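Local coordinates for protein separin (PDB 5U1T) that cleaves the SCC1 subunit of cohesin as a caspase-like cysteine protease, releasing sister chromatids at the onset of anaphase, at residues E1449-E1453 against E1454-K1458. Sequence-based numbering, arbitrary orientation.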
loop_
_atom_site.group_PDB
_atom_site.type_symbol
_atom_site.label_atom_id
_atom_site.label_comp_id
_atom_site.label_asym_id
_atom_site.label_seq_id
_atom_site.Cartn_x
_atom_site.Cartn_y
_atom_site.Cartn_z
ATOM N N GLU A 1449 28.628 27.312 -31.697
ATOM C CA GLU A 1449 27.630 26.346 -32.120
ATOM C C GLU A 1449 27.379 25.336 -31.007
ATOM O O GLU A 1449 28.313 24.697 -30.535
ATOM C CB GLU A 1449 28.106 25.650 -33.401
ATOM C CG GLU A 1449 27.122 24.666 -34.023
ATOM C CD GLU A 1449 27.698 23.976 -35.258
ATOM O OE1 GLU A 1449 28.951 23.880 -35.357
ATOM O OE2 GLU A 1449 26.898 23.547 -36.133
ATOM N N LYS A 1450 26.128 25.208 -30.574
ATOM C CA LYS A 1450 25.773 24.200 -29.576
ATOM C C LYS A 1450 26.052 22.797 -30.107
ATOM O O LYS A 1450 25.463 22.384 -31.107
ATOM C CB LYS A 1450 24.302 24.316 -29.172
ATOM C CG LYS A 1450 23.961 25.594 -28.444
ATOM C CD LYS A 1450 22.508 25.599 -28.006
ATOM C CE LYS A 1450 22.208 26.814 -27.140
ATOM N NZ LYS A 1450 22.555 28.088 -27.844
ATOM N N PRO A 1451 26.964 22.060 -29.444
ATOM C CA PRO A 1451 27.257 20.692 -29.885
ATOM C C PRO A 1451 26.162 19.727 -29.443
ATOM O O PRO A 1451 25.655 19.872 -28.339
ATOM C CB PRO A 1451 28.589 20.383 -29.198
ATOM C CG PRO A 1451 28.569 21.217 -27.952
ATOM C CD PRO A 1451 27.807 22.470 -28.302
ATOM N N GLU A 1452 25.793 18.776 -30.299
ATOM C CA GLU A 1452 24.740 17.820 -29.976
ATOM C C GLU A 1452 25.320 16.550 -29.363
ATOM O O GLU A 1452 26.403 16.113 -29.755
ATOM C CB GLU A 1452 23.915 17.489 -31.226
ATOM C CG GLU A 1452 22.553 18.182 -31.270
ATOM C CD GLU A 1452 21.934 18.152 -32.658
ATOM O OE1 GLU A 1452 20.682 18.010 -32.749
ATOM O OE2 GLU A 1452 22.698 18.271 -33.656
ATOM N N GLU A 1453 24.581 15.965 -28.418
ATOM C CA GLU A 1453 25.077 14.900 -27.538
ATOM C C GLU A 1453 25.915 13.806 -28.201
ATOM O O GLU A 1453 26.951 13.410 -27.664
ATOM C CB GLU A 1453 23.910 14.233 -26.812
ATOM C CG GLU A 1453 24.354 13.303 -25.677
ATOM C CD GLU A 1453 23.188 12.652 -24.948
ATOM O OE1 GLU A 1453 23.220 12.536 -23.702
ATOM O OE2 GLU A 1453 22.233 12.251 -25.634
ATOM N N GLU A 1454 25.485 13.321 -29.360
ATOM C CA GLU A 1454 26.172 12.198 -29.995
ATOM C C GLU A 1454 27.543 12.576 -30.577
ATOM O O GLU A 1454 28.408 11.711 -30.748
ATOM C CB GLU A 1454 25.291 11.584 -31.090
ATOM C CG GLU A 1454 25.621 12.068 -32.505
ATOM C CD GLU A 1454 24.769 11.403 -33.576
ATOM O OE1 GLU A 1454 23.676 10.877 -33.233
ATOM O OE2 GLU A 1454 25.195 11.408 -34.764
ATOM N N THR A 1455 27.764 13.852 -30.876
ATOM C CA THR A 1455 29.016 14.214 -31.535
ATOM C C THR A 1455 30.145 14.405 -30.514
ATOM O O THR A 1455 31.315 14.136 -30.819
ATOM C CB THR A 1455 28.874 15.489 -32.427
ATOM O OG1 THR A 1455 28.443 16.605 -31.636
ATOM C CG2 THR A 1455 27.851 15.255 -33.534
ATOM N N LEU A 1456 29.832 14.844 -29.299
ATOM C CA LEU A 1456 30.931 14.961 -28.353
ATOM C C LEU A 1456 31.106 13.646 -27.596
ATOM O O LEU A 1456 32.165 13.388 -27.041
ATOM C CB LEU A 1456 30.761 16.152 -27.396
ATOM C CG LEU A 1456 29.454 16.479 -26.695
ATOM C CD1 LEU A 1456 29.020 15.293 -25.903
ATOM C CD2 LEU A 1456 29.638 17.685 -25.789
ATOM N N LEU A 1457 30.076 12.806 -27.590
ATOM C CA LEU A 1457 30.257 11.460 -27.076
ATOM C C LEU A 1457 31.261 10.723 -27.958
ATOM O O LEU A 1457 32.081 9.954 -27.467
ATOM C CB LEU A 1457 28.927 10.712 -27.007
ATOM C CG LEU A 1457 28.127 11.035 -25.745
ATOM C CD1 LEU A 1457 26.877 10.210 -25.684
ATOM C CD2 LEU A 1457 28.951 10.806 -24.493
ATOM N N LYS A 1458 31.208 10.972 -29.264
ATOM C CA LYS A 1458 32.163 10.342 -30.168
ATOM C C LYS A 1458 33.460 11.128 -30.072
ATOM O O LYS A 1458 34.539 10.553 -30.151
ATOM C CB LYS A 1458 31.612 10.248 -31.618
ATOM C CG LYS A 1458 32.014 11.334 -32.645
ATOM C CD LYS A 1458 31.253 11.138 -33.975
ATOM C CE LYS A 1458 29.774 10.776 -33.699
ATOM N NZ LYS A 1458 28.817 10.791 -34.868
#
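Glu1452 and Thr1455 meet where the loop after strand 1444-1447 turns into helix 1453-1461, a worked example of how a chain enters a helix. Glu1452 occupies the N-cap, and its carbonyl accepts an i to i+3 bond in the first turn: Thr1455 N donates to Glu1452 O over 2.9 Å, with the donor tilted 29° from the carbonyl plane. From the next carbonyl, Glu1453 O, the bond is to Leu1457 N at 3.2 Å, an i to i+4 bond that crosses the junction.

Thr1455 adds a side-chain bond to its backbone one. Its hydroxyl lies between its own backbone N and carbonyl carbon (chi1 59°), which turns it back along the chain, and OG1 donates to Glu1452 O at 2.8 Å, in the carbonyl plane and on a lone pair. A valine here would probably leave Glu1452 O with only the Thr1455 backbone donor from this turn, its second hydrogen bond lost.

Leu1456 sends CD1 past Glu1453 O, while its other methyl, CD2, lies 4.3 Å from Pro1451 CG, so the loop proline and the first turn share an apolar side, continued by Val1478 against Leu1456 and Leu1457. Glu1453 runs alongside Leu1457, CG to CD1 4.0 Å; CG stands anti to the backbone N (chi1 -169°) and the extended chain carries the carboxylate to a salt bridge with Arg1479. Two donors from one residue on a single carbonyl suggest that Thr1455 helps to fix the helix start on the loop, together with the Leu1457 bond and the Pro1451-Leu1456 packing, in a part of the C50 peptidase region away from the putative catalytic cysteine.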